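Local coordinates for uncharacterized protein (Legionella pneumophila subsp. pneumophila, PDB 4XA9) that is of unknown function but probably acts as an effector with a clan CA cysteine-peptidase-like domain, present here as the N-terminal part, bound to Gala protein type 1, at residues V23-N28 against S100-F105; G129-N134 against F192-S197; P71-E76 against D210-S215; T121-A126 against L144-S149; H31-T36 against V175-P180. One frame throughout, in Å; residues are numbered along the deposited sequence.

Contact 1 (V23-N28 against S100-F105); sequences VADIGN and SECSNF
The backbone N-H of A24 is donated to S100 O, with A24 N 2.9 Å from that oxygen, at the end of the two-stranded parallel sheet formed by strands 22-23 and 99-100 of the peptidase domain; V23 and S100 make the bridge, with their side chains on the same face. The tight part follows at once, around the carboxylate of D25. Its OD2 accepts the backbone N of C102 at 2.9 Å, and the N-H arrives from above the carboxylate plane, 38° out of it. The same oxygen lies 3.2 Å from C102 CB and 3.3 Å from C102 SG. With D25 CG set between its own backbone N and carbonyl carbon (chi1 52°), the group swings across E101, and D25 CG comes to 3.5 Å from E101 CB. D25 OD1 is bound by W173 NE1, so both oxygens are held and the carboxylate has little freedom to rotate. C102 lies just ahead of helix 105-114, which recalls the papain-like arrangement, though a catalytic role is not established here. The other side is looser: A24 CB meets S100 O at 3.7 Å but stays 4.5 Å from E101 CB, and it packs on I242 of the Gala protein type 1 chain. Beyond CB the E101 chain bends back over its own loop, where E101 OE2 takes S103 OG at 3.0 Å on its syn lone pair.

Contact 2 (G129-N134 against F192-S197); sequences GSMHSN and FAYNRS
M131, a selenomethionine, marks the corner of strand 123-133, an inner strand of the four-stranded antiparallel sheet, and the loop carrying S197 docks into this bend. Backbone angles with positive phi turn the chain here, and the turn brings M131 N to S197 O at 3.0 Å in a rather bent hydrogen bond. S130 OG also lies 3.0 Å from S197 O, but the hydroxyl has its stronger partner in L198 O. The M131 side chain leaves with CG anti to the backbone N (chi1 -157°), runs past S197 with CG 3.9 Å from S197 CB, and then bends at chi3 (-60°). The bend delivers the methyl CE to the Y194 ring, 3.6 Å from CD2, in an oblique approach. The same methyl is 3.7 Å from S197 OG, which itself stands in the plane of the Y194 ring at its edge. Y194 is placed by the type I beta turn from F192 to N195, whose F192 ring has the Y194 N over one face. On the partner side, H76 of the Gala protein type 1 chain meets the Y194 ring edge-to-face, and Y124 of that chain packs on both M131 and S197, so the corner belongs to the interface between the two proteins. Just past the bend, one water bridges the two backbones: it accepts from H132 N at 2.8 Å and donates to S197 O, also at 2.8 Å.

Contact 3 (P71-E76 against D210-S215); sequences PKSAQE and DESLTS
D210 reaches from its loop to A74 at the start of helix 74-85, and its side chain carries most of the polar contact. CB points toward the opposing segment, and with CG anti to the backbone N (chi1 -178°) the carboxylate is held out in front of the loop, CG lying 3.6 Å from K72 O. At the tip the two oxygens divide the work, both approached from the same outward end. The hydroxyl S212 OG donates to D210 OD1 at 2.7 Å on the syn side. S212 N donates to D210 OD1 as well, at 3.3 Å and from 67° above the carboxylate plane; both donors come over the same face. This backbone bond defines an Asx turn, nested in the type I beta turn from D210 to L213. OD2 accepts A74 N at 2.9 Å, again on the syn side and only 17° out of plane. S73 stands at the N-cap position of helix 74-85 but makes no capping bond with its own side chain, and the first turn of the helix is met by a carboxylate from a distant loop instead; the helix end would probably stabilise the negative charge. Y205 OH is a further partner of D210 OD2. Beside the polar grip, A74 CB lies 3.6 Å from D210 OD2 and 3.9 Å from L213 CD1. L213 and A74 both rest on L114 of helix 105-114, while S73 CB passes S212 OG at 4.0 Å.

Contact 4 (T121-A126 against L144-S149); sequences TQYDVA and LVPKGS
L144 and Y123 cross at about a right angle, so that the tyrosine ring lies against the strand at L144 to P146 with its CD1 3.8 Å from L144 CB and 4.2 Å from P146 CD. V145 C sits at the edge of that ring, near its plane. The leucine answers with its CD2 branch, a knob wedged into the hollow between two neighbours: it is 3.9 Å from V125 CG2 and equally 3.9 Å from Y123 CB. V125 and L144 lie side by side and point the same way, and helix 105-114 covers this face through L113 and L114. The two strands are the arms of the antiparallel hairpin 123-133/136-146; the N-to-C directions of the short segments 123-126 and 144-146 lie 145° apart. D124 and V145 form a hydrogen-bonded pair here, with V145 N to D124 O at 2.8 Å, and their side chains occupy the other face. Beyond the pair the chain leaves the hairpin through a type II turn from P146 to S149, and K147 N bonds Q122 O. The lysine chain, bent at chi3 and chi4, lays its methylenes over the end of helix 117-122: K147 CD is 3.3 Å from T121 O, and K147 CG is 3.7 Å from D124 OD1. The charged ends do not meet directly; a water accepts from K147 NZ at 3.0 Å and donates weakly to D124 OD1.

Contact 5 (H31-T36 against V175-P180); sequences HCLAQT and VGMGHP
T36 OG1 donates to G178 O at 2.6 Å and also accepts G39 N as the N-cap of helix 37-50. That double use fixes the hydroxyl, which stands between the backbone N and the carbonyl carbon (chi1 62°), and T36 CG2 still touches G178 O at 3.4 Å. Next to it A34 N gives a nearly straight bond to M177 O, 2.8 Å long. A34 CB sits over the centre of one face of the H179 imidazole, 3.9 Å from the ring centroid and 7° off the normal: a clean CH-pi contact. H179 ND1 is bound to Q183 OE1, and a water lies at the ring edge in its plane, 2.8 Å from H179 NE2; together they would hold the ring's orientation. M177, a selenomethionine, bends at chi2 and crosses L33 at about a right angle. Its SE meets L33 CD2 at 3.8 Å, its CB rests against C32 O at 3.5 Å, and its CE reaches the CB of C32. G178 has positive phi, and A34 CB packs against its backbone, 3.5 Å from G178 C. With two bonds back into the last turn, G178 ends helix 172-176 in a Schellman motif; the contact thus sets the N-cap of helix 37-50 against the Schellman end of helix 172-176.

Contact 5 touches both contact 1, where V23 and I26 pack on G176, M177 and L33, and contact 2, through C32 and H179 against Y194 and A193; contacts 1 and 2 do not touch each other. All three lie near the Gala protein type 1 interface. Contacts 1 and 2 are buried: the first pairs backbone with the D25 carboxylate, the second combines backbone, waters and a methyl on a ring. Contacts 4 and 5 are partly buried. Contact 4 shares strand 123-133 with contact 2 but lies at its start, joining strand pairing and apolar side chains to a polar, water-linked rim. Contact 3 is the surface contact, a carboxylate at a helix start, its centre about 14 Å from that of contact 4.

Contact 1 (V23-N28 against S100-F105)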
# COMPACT_ATOMS: atom_id res chain seq x y z
N VAL B 23 4.90 2.73 10.79
CA VAL B 23 3.75 2.69 9.89
C VAL B 23 2.71 1.73 10.46
O VAL B 23 2.84 0.52 10.33
CB VAL B 23 4.14 2.25 8.48
CG1 VAL B 23 2.97 2.44 7.52
CG2 VAL B 23 5.35 3.03 7.98
N ALA B 24 1.68 2.28 11.10
CA ALA B 24 0.78 1.45 11.89
C ALA B 24 -0.02 0.45 11.06
O ALA B 24 -0.40 -0.60 11.59
CB ALA B 24 -0.16 2.34 12.71
N ASP B 25 -0.29 0.74 9.79
CA ASP B 25 -1.10 -0.21 9.02
C ASP B 25 -0.26 -1.21 8.22
O ASP B 25 -0.74 -1.80 7.26
CB ASP B 25 -2.09 0.52 8.08
CG ASP B 25 -1.44 1.56 7.20
OD1 ASP B 25 -0.20 1.68 7.21
OD2 ASP B 25 -2.18 2.27 6.49
N ILE B 26 0.98 -1.42 8.64
CA ILE B 26 1.77 -2.54 8.14
C ILE B 26 1.05 -3.84 8.52
O ILE B 26 1.06 -4.82 7.77
CB ILE B 26 3.20 -2.50 8.69
CG1 ILE B 26 4.00 -1.44 7.93
CG2 ILE B 26 3.86 -3.89 8.61
CD1 ILE B 26 5.40 -1.23 8.42
N GLY B 27 0.39 -3.81 9.68
CA GLY B 27 -0.44 -4.92 10.10
C GLY B 27 -1.62 -5.19 9.17
O GLY B 27 -2.09 -6.33 9.07
N ASN B 28 -2.12 -4.14 8.51
CA ASN B 28 -3.22 -4.27 7.56
C ASN B 28 -2.73 -4.66 6.17
O ASN B 28 -3.32 -5.51 5.49
CB ASN B 28 -4.00 -2.96 7.45
CG ASN B 28 -4.68 -2.55 8.75
OD1 ASN B 28 -4.99 -3.39 9.60
ND2 ASN B 28 -4.93 -1.25 8.91
N SER B 100 2.11 6.86 12.06
CA SER B 100 1.08 7.30 11.11
C SER B 100 0.58 6.12 10.26
O SER B 100 1.02 4.98 10.44
CB SER B 100 1.62 8.42 10.23
OG SER B 100 0.56 9.13 9.62
N GLU B 101 -0.34 6.41 9.37
CA GLU B 101 -0.95 5.45 8.49
C GLU B 101 -1.37 5.96 7.11
O GLU B 101 -1.09 7.07 6.76
CB GLU B 101 -1.87 4.46 9.17
CG GLU B 101 -2.99 5.02 9.97
CD GLU B 101 -3.87 5.86 9.14
OE1 GLU B 101 -3.58 7.03 9.01
OE2 GLU B 101 -4.84 5.32 8.63
N CYS B 102 -1.97 5.12 6.30
CA CYS B 102 -2.14 5.52 4.90
C CYS B 102 -3.14 6.64 4.69
O CYS B 102 -3.16 7.26 3.63
CB CYS B 102 -2.54 4.32 4.04
SG CYS B 102 -4.22 3.73 4.27
N SER B 103 -3.97 6.94 5.69
CA SER B 103 -4.95 8.01 5.52
C SER B 103 -4.46 9.35 6.07
O SER B 103 -4.81 10.40 5.54
CB SER B 103 -6.28 7.64 6.17
OG SER B 103 -6.22 7.73 7.59
N ASN B 104 -3.64 9.33 7.13
CA ASN B 104 -3.23 10.59 7.75
C ASN B 104 -1.80 11.00 7.43
O ASN B 104 -1.39 12.12 7.72
CB ASN B 104 -3.40 10.53 9.29
CG ASN B 104 -2.52 9.46 9.97
OD1 ASN B 104 -1.56 8.95 9.39
ND2 ASN B 104 -2.85 9.14 11.21
N PHE B 105 -1.00 10.11 6.87
CA PHE B 105 0.39 10.38 6.62
C PHE B 105 0.65 11.58 5.72
O PHE B 105 1.57 12.34 5.94
CB PHE B 105 1.14 9.17 6.12
CG PHE B 105 2.50 9.03 6.68
CD1 PHE B 105 3.21 10.11 7.02
CD2 PHE B 105 3.02 7.81 6.91
CE1 PHE B 105 4.46 9.98 7.55
CE2 PHE B 105 4.26 7.66 7.43
CZ PHE B 105 4.99 8.75 7.76

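Contact 2 (G129-N134 against F192-S197)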
# COMPACT_ATOMS: atom_id res chain seq x y z
N GLY B 129 -7.72 12.02 -2.08
CA GLY B 129 -7.93 10.61 -1.82
C GLY B 129 -7.67 9.88 -3.13
O GLY B 129 -8.28 10.19 -4.15
N SER B 130 -6.75 8.92 -3.10
CA SER B 130 -6.36 8.18 -4.29
C SER B 130 -6.61 6.69 -4.05
O SER B 130 -7.21 6.33 -3.04
CB SER B 130 -4.88 8.46 -4.61
OG SER B 130 -4.46 7.82 -5.80
N MSE B 131 -6.15 5.84 -4.97
CA MSE B 131 -6.41 4.41 -4.91
C MSE B 131 -7.91 4.15 -4.78
O MSE B 131 -8.41 3.66 -3.77
CB MSE B 131 -5.64 3.77 -3.74
CG MSE B 131 -5.40 2.27 -3.90
SE MSE B 131 -4.28 1.51 -2.50
CE MSE B 131 -2.63 2.53 -2.75
N HIS B 132 -8.64 4.51 -5.83
CA HIS B 132 -10.10 4.41 -5.85
C HIS B 132 -10.55 2.95 -5.93
O HIS B 132 -10.04 2.19 -6.75
CB HIS B 132 -10.67 5.22 -7.01
CG HIS B 132 -12.13 5.00 -7.25
ND1 HIS B 132 -12.61 4.11 -8.19
CD2 HIS B 132 -13.22 5.54 -6.65
CE1 HIS B 132 -13.93 4.12 -8.17
NE2 HIS B 132 -14.33 4.98 -7.25
N SER B 133 -11.48 2.57 -5.07
CA SER B 133 -12.07 1.24 -5.11
C SER B 133 -13.56 1.30 -4.75
O SER B 133 -13.92 1.48 -3.59
CB SER B 133 -11.35 0.29 -4.16
OG SER B 133 -11.91 -1.01 -4.23
N ASN B 134 -14.40 1.16 -5.77
CA ASN B 134 -15.85 1.10 -5.60
C ASN B 134 -16.41 2.24 -4.75
O ASN B 134 -17.08 2.00 -3.74
CB ASN B 134 -16.25 -0.25 -5.00
CG ASN B 134 -17.73 -0.54 -5.14
OD1 ASN B 134 -18.43 0.09 -5.94
ND2 ASN B 134 -18.23 -1.50 -4.36
N PHE B 192 6.38 8.17 -9.68
CA PHE B 192 5.67 7.85 -8.44
C PHE B 192 5.43 6.35 -8.25
O PHE B 192 4.90 5.68 -9.13
CB PHE B 192 4.34 8.62 -8.41
CG PHE B 192 3.50 8.38 -7.18
CD1 PHE B 192 4.09 8.27 -5.92
CD2 PHE B 192 2.13 8.29 -7.28
CE1 PHE B 192 3.31 8.05 -4.80
CE2 PHE B 192 1.34 8.08 -6.16
CZ PHE B 192 1.93 7.96 -4.92
N ALA B 193 5.83 5.85 -7.08
CA ALA B 193 5.68 4.44 -6.74
C ALA B 193 4.25 3.93 -6.92
O ALA B 193 4.05 2.78 -7.31
CB ALA B 193 6.14 4.20 -5.30
N TYR B 194 3.25 4.77 -6.63
CA TYR B 194 1.87 4.31 -6.74
C TYR B 194 1.13 4.98 -7.88
O TYR B 194 -0.08 5.19 -7.83
CB TYR B 194 1.13 4.53 -5.41
CG TYR B 194 1.42 3.39 -4.46
CD1 TYR B 194 2.57 3.39 -3.67
CD2 TYR B 194 0.58 2.29 -4.39
CE1 TYR B 194 2.86 2.34 -2.83
CE2 TYR B 194 0.86 1.23 -3.55
CZ TYR B 194 2.00 1.26 -2.77
OH TYR B 194 2.28 0.21 -1.93
N ASN B 195 1.87 5.26 -8.95
CA ASN B 195 1.30 5.84 -10.15
C ASN B 195 0.17 4.99 -10.74
O ASN B 195 -0.74 5.52 -11.38
CB ASN B 195 2.39 6.03 -11.21
CG ASN B 195 1.91 6.83 -12.40
OD1 ASN B 195 1.05 7.71 -12.26
ND2 ASN B 195 2.43 6.53 -13.57
N ARG B 196 0.21 3.68 -10.52
CA ARG B 196 -0.78 2.77 -11.10
C ARG B 196 -2.11 2.80 -10.37
O ARG B 196 -3.07 2.15 -10.79
CB ARG B 196 -0.25 1.33 -11.13
CG ARG B 196 0.93 1.10 -12.06
CD ARG B 196 0.55 1.28 -13.52
NE ARG B 196 1.70 1.13 -14.40
CZ ARG B 196 1.65 1.22 -15.72
NH1 ARG B 196 0.50 1.45 -16.33
NH2 ARG B 196 2.76 1.08 -16.44
N SER B 197 -2.18 3.53 -9.26
CA SER B 197 -3.45 3.66 -8.54
C SER B 197 -3.79 5.13 -8.29
O SER B 197 -4.72 5.44 -7.54
CB SER B 197 -3.40 2.89 -7.22
OG SER B 197 -2.40 3.43 -6.38
O HOH W 1 -2.50 5.60 -5.09
O HOH W 2 -7.51 5.68 -8.06

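Contact 3 (P71-E76 against D210-S215)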
# COMPACT_ATOMS: atom_id res chain seq x y z
N PRO B 71 -8.80 17.48 7.12
CA PRO B 71 -8.73 18.84 7.66
C PRO B 71 -8.93 19.88 6.57
O PRO B 71 -8.43 19.71 5.46
CB PRO B 71 -7.32 18.91 8.25
CG PRO B 71 -6.95 17.48 8.53
CD PRO B 71 -7.57 16.71 7.40
N LYS B 72 -9.65 20.95 6.89
CA LYS B 72 -9.98 21.98 5.91
C LYS B 72 -9.25 23.31 6.15
O LYS B 72 -9.51 24.29 5.45
CB LYS B 72 -11.49 22.22 5.89
CG LYS B 72 -12.32 21.03 5.43
CD LYS B 72 -11.94 20.59 4.02
CE LYS B 72 -12.97 19.63 3.45
NZ LYS B 72 -13.17 18.44 4.31
N SER B 73 -8.36 23.34 7.13
CA SER B 73 -7.56 24.54 7.41
C SER B 73 -6.07 24.26 7.31
O SER B 73 -5.59 23.23 7.78
CB SER B 73 -7.88 25.09 8.80
OG SER B 73 -9.25 25.44 8.90
N ALA B 74 -5.32 25.19 6.72
CA ALA B 74 -3.87 25.04 6.60
C ALA B 74 -3.21 24.79 7.96
O ALA B 74 -2.33 23.93 8.08
CB ALA B 74 -3.27 26.27 5.94
N GLN B 75 -3.65 25.52 8.98
CA GLN B 75 -3.04 25.45 10.30
C GLN B 75 -3.12 24.05 10.90
O GLN B 75 -2.20 23.61 11.59
CB GLN B 75 -3.69 26.46 11.25
CG GLN B 75 -3.02 26.54 12.63
CD GLN B 75 -1.57 26.98 12.54
OE1 GLN B 75 -1.20 27.76 11.66
NE2 GLN B 75 -0.74 26.46 13.43
N GLU B 76 -4.22 23.35 10.64
CA GLU B 76 -4.39 21.98 11.14
C GLU B 76 -3.33 21.04 10.62
O GLU B 76 -2.86 20.16 11.33
CB GLU B 76 -5.77 21.45 10.78
CG GLU B 76 -6.89 22.17 11.48
CD GLU B 76 -8.24 21.66 11.05
OE1 GLU B 76 -8.67 22.00 9.94
OE2 GLU B 76 -8.86 20.91 11.83
N ASP B 210 -8.80 27.60 0.36
CA ASP B 210 -8.78 27.77 1.82
C ASP B 210 -8.59 29.24 2.18
O ASP B 210 -7.51 29.81 2.03
CB ASP B 210 -7.67 26.90 2.43
CG ASP B 210 -7.62 26.99 3.95
OD1 ASP B 210 -8.61 27.43 4.56
OD2 ASP B 210 -6.58 26.57 4.52
N GLU B 211 -9.66 29.86 2.67
CA GLU B 211 -9.65 31.30 2.92
C GLU B 211 -8.84 31.66 4.17
O GLU B 211 -8.51 32.83 4.38
CB GLU B 211 -11.08 31.81 3.04
CG GLU B 211 -11.89 31.64 1.76
CD GLU B 211 -13.29 32.20 1.86
OE1 GLU B 211 -13.44 33.39 2.22
OE2 GLU B 211 -14.25 31.45 1.59
N SER B 212 -8.52 30.67 4.98
CA SER B 212 -7.72 30.91 6.18
C SER B 212 -6.22 30.88 5.87
O SER B 212 -5.39 31.12 6.75
CB SER B 212 -8.04 29.87 7.25
OG SER B 212 -7.63 28.57 6.86
N LEU B 213 -5.88 30.58 4.62
CA LEU B 213 -4.49 30.38 4.24
C LEU B 213 -3.66 31.64 4.40
O LEU B 213 -2.54 31.60 4.91
CB LEU B 213 -4.40 29.88 2.80
CG LEU B 213 -2.97 29.74 2.28
CD1 LEU B 213 -2.28 28.54 2.94
CD2 LEU B 213 -2.94 29.63 0.76
N THR B 214 -4.22 32.76 3.96
CA THR B 214 -3.48 34.02 3.94
C THR B 214 -3.15 34.49 5.36
O THR B 214 -2.12 35.12 5.58
CB THR B 214 -4.27 35.12 3.20
OG1 THR B 214 -3.61 36.38 3.35
CG2 THR B 214 -5.70 35.22 3.73
N SER B 215 -4.01 34.14 6.31
CA SER B 215 -3.76 34.48 7.71
C SER B 215 -2.90 33.42 8.40
O SER B 215 -2.37 33.65 9.49
CB SER B 215 -5.08 34.66 8.46
OG SER B 215 -5.82 33.45 8.51

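Contact 4 (T121-A126 against L144-S149)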
# COMPACT_ATOMS: atom_id res chain seq x y z
N THR B 121 4.19 30.51 -2.45
CA THR B 121 4.17 31.47 -3.56
C THR B 121 4.30 30.76 -4.90
O THR B 121 3.77 31.23 -5.91
CB THR B 121 5.29 32.53 -3.44
OG1 THR B 121 6.56 31.89 -3.35
CG2 THR B 121 5.08 33.40 -2.21
N GLN B 122 5.00 29.63 -4.91
CA GLN B 122 5.17 28.86 -6.14
C GLN B 122 4.07 27.82 -6.35
O GLN B 122 3.68 27.54 -7.48
CB GLN B 122 6.52 28.15 -6.14
CG GLN B 122 7.71 29.08 -6.12
CD GLN B 122 9.02 28.33 -6.11
OE1 GLN B 122 9.95 28.69 -5.39
NE2 GLN B 122 9.11 27.28 -6.92
N TYR B 123 3.56 27.26 -5.25
CA TYR B 123 2.64 26.13 -5.34
C TYR B 123 1.38 26.28 -4.49
O TYR B 123 1.41 26.85 -3.40
CB TYR B 123 3.35 24.84 -4.91
CG TYR B 123 4.45 24.37 -5.82
CD1 TYR B 123 4.17 23.64 -6.96
CD2 TYR B 123 5.79 24.64 -5.52
CE1 TYR B 123 5.17 23.19 -7.79
CE2 TYR B 123 6.80 24.19 -6.35
CZ TYR B 123 6.49 23.47 -7.49
OH TYR B 123 7.48 23.02 -8.32
N ASP B 124 0.28 25.75 -5.01
CA ASP B 124 -0.90 25.49 -4.20
C ASP B 124 -0.73 24.09 -3.63
O ASP B 124 -0.20 23.20 -4.30
CB ASP B 124 -2.18 25.58 -5.03
CG ASP B 124 -2.48 27.00 -5.50
OD1 ASP B 124 -2.11 27.96 -4.79
OD2 ASP B 124 -3.09 27.15 -6.58
N VAL B 125 -1.18 23.88 -2.39
CA VAL B 125 -1.11 22.56 -1.78
C VAL B 125 -2.48 21.88 -1.82
O VAL B 125 -3.51 22.51 -1.53
CB VAL B 125 -0.60 22.64 -0.33
CG1 VAL B 125 -0.65 21.26 0.34
CG2 VAL B 125 0.81 23.19 -0.30
N ALA B 126 -2.50 20.60 -2.18
CA ALA B 126 -3.74 19.85 -2.18
C ALA B 126 -3.58 18.50 -1.48
O ALA B 126 -2.49 17.92 -1.47
CB ALA B 126 -4.23 19.65 -3.61
N LEU B 144 1.52 19.07 -4.89
CA LEU B 144 2.02 20.42 -5.07
C LEU B 144 1.65 20.85 -6.48
O LEU B 144 2.23 20.37 -7.45
CB LEU B 144 3.54 20.49 -4.86
CG LEU B 144 4.05 20.45 -3.42
CD1 LEU B 144 5.57 20.42 -3.40
CD2 LEU B 144 3.53 21.64 -2.63
N VAL B 145 0.67 21.73 -6.58
CA VAL B 145 0.20 22.22 -7.87
C VAL B 145 0.74 23.62 -8.13
O VAL B 145 0.58 24.51 -7.31
CB VAL B 145 -1.35 22.24 -7.94
CG1 VAL B 145 -1.82 22.71 -9.31
CG2 VAL B 145 -1.91 20.86 -7.63
N PRO B 146 1.41 23.81 -9.28
CA PRO B 146 1.88 25.16 -9.61
C PRO B 146 0.74 26.17 -9.65
O PRO B 146 -0.37 25.83 -10.09
CB PRO B 146 2.53 24.98 -10.99
CG PRO B 146 1.95 23.71 -11.53
CD PRO B 146 1.74 22.84 -10.33
N LYS B 147 1.04 27.36 -9.22
CA LYS B 147 0.03 28.34 -9.00
C LYS B 147 -0.70 28.66 -10.24
O LYS B 147 -0.16 28.73 -11.31
CB LYS B 147 0.61 29.60 -8.37
CG LYS B 147 0.43 29.62 -6.89
CD LYS B 147 0.52 31.01 -6.33
CE LYS B 147 -0.75 31.43 -5.65
NZ LYS B 147 -1.64 32.10 -6.63
N GLY B 148 -1.97 28.83 -10.01
CA GLY B 148 -2.92 29.22 -10.99
C GLY B 148 -3.55 28.07 -11.72
O GLY B 148 -4.29 28.32 -12.64
N SER B 149 -3.33 26.84 -11.29
CA SER B 149 -4.08 25.76 -11.89
C SER B 149 -5.06 25.21 -10.90
O SER B 149 -4.68 24.80 -9.82
CB SER B 149 -3.14 24.69 -12.35
OG SER B 149 -2.76 24.90 -13.67
O HOH W 3 -3.98 30.65 -5.36

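Contact 5 (H31-T36 against V175-P180)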
# COMPACT_ATOMS: atom_id res chain seq x y z
N HIS B 31 1.89 -6.62 2.48
CA HIS B 31 2.48 -6.75 1.15
C HIS B 31 2.82 -5.39 0.53
O HIS B 31 3.36 -5.34 -0.57
CB HIS B 31 1.55 -7.52 0.21
CG HIS B 31 2.27 -8.15 -0.95
ND1 HIS B 31 3.36 -8.97 -0.79
CD2 HIS B 31 2.04 -8.08 -2.29
CE1 HIS B 31 3.78 -9.38 -1.97
NE2 HIS B 31 2.99 -8.85 -2.90
N CYS B 32 2.53 -4.30 1.23
CA CYS B 32 2.91 -2.97 0.74
C CYS B 32 4.29 -2.54 1.21
O CYS B 32 4.76 -1.45 0.86
CB CYS B 32 1.87 -1.93 1.14
SG CYS B 32 0.37 -2.03 0.15
N LEU B 33 4.95 -3.37 2.02
CA LEU B 33 6.32 -3.09 2.42
C LEU B 33 7.23 -3.21 1.21
O LEU B 33 7.16 -4.19 0.47
CB LEU B 33 6.78 -4.04 3.53
CG LEU B 33 6.38 -3.70 4.96
CD1 LEU B 33 6.73 -4.86 5.88
CD2 LEU B 33 7.09 -2.44 5.42
N ALA B 34 8.05 -2.19 0.98
CA ALA B 34 8.89 -2.17 -0.21
C ALA B 34 10.02 -3.19 -0.09
O ALA B 34 10.45 -3.53 1.01
CB ALA B 34 9.44 -0.78 -0.45
N GLN B 35 10.49 -3.68 -1.24
CA GLN B 35 11.63 -4.59 -1.27
C GLN B 35 12.93 -3.81 -1.18
O GLN B 35 13.72 -3.78 -2.13
CB GLN B 35 11.60 -5.43 -2.55
CG GLN B 35 10.49 -6.47 -2.58
CD GLN B 35 10.72 -7.58 -1.58
OE1 GLN B 35 11.85 -7.85 -1.18
NE2 GLN B 35 9.64 -8.22 -1.15
N THR B 36 13.15 -3.16 -0.04
CA THR B 36 14.31 -2.30 0.18
C THR B 36 14.81 -2.49 1.61
O THR B 36 14.08 -3.00 2.45
CB THR B 36 13.97 -0.81 -0.01
OG1 THR B 36 12.98 -0.41 0.95
CG2 THR B 36 13.46 -0.52 -1.43
N VAL B 175 7.14 6.26 1.62
CA VAL B 175 8.48 6.34 2.19
C VAL B 175 8.54 5.55 3.49
O VAL B 175 9.52 4.85 3.75
CB VAL B 175 8.90 7.80 2.45
CG1 VAL B 175 10.27 7.86 3.12
CG2 VAL B 175 8.93 8.57 1.13
N GLY B 176 7.49 5.66 4.30
CA GLY B 176 7.38 4.86 5.50
C GLY B 176 7.43 3.38 5.18
O GLY B 176 8.00 2.58 5.93
N MSE B 177 6.84 3.01 4.04
CA MSE B 177 6.82 1.61 3.61
C MSE B 177 8.14 1.16 2.98
O MSE B 177 8.35 -0.02 2.73
CB MSE B 177 5.67 1.39 2.62
CG MSE B 177 4.29 1.30 3.26
SE MSE B 177 4.17 -0.17 4.55
CE MSE B 177 2.24 -0.19 4.81
N GLY B 178 9.04 2.11 2.72
CA GLY B 178 10.38 1.76 2.28
C GLY B 178 10.79 2.22 0.88
O GLY B 178 11.88 1.88 0.40
N HIS B 179 9.91 2.97 0.22
CA HIS B 179 10.25 3.50 -1.09
C HIS B 179 11.20 4.69 -0.95
O HIS B 179 11.05 5.49 -0.03
CB HIS B 179 8.99 3.92 -1.85
CG HIS B 179 8.11 2.77 -2.23
ND1 HIS B 179 8.31 2.03 -3.38
CD2 HIS B 179 7.03 2.23 -1.62
CE1 HIS B 179 7.39 1.08 -3.45
NE2 HIS B 179 6.61 1.18 -2.39
N PRO B 180 12.19 4.80 -1.85
CA PRO B 180 13.13 5.92 -1.82
C PRO B 180 12.45 7.24 -2.15
O PRO B 180 11.42 7.22 -2.83
CB PRO B 180 14.16 5.54 -2.89
CG PRO B 180 13.41 4.66 -3.83
CD PRO B 180 12.47 3.87 -2.96
O HOH W 4 4.62 -0.48 -1.38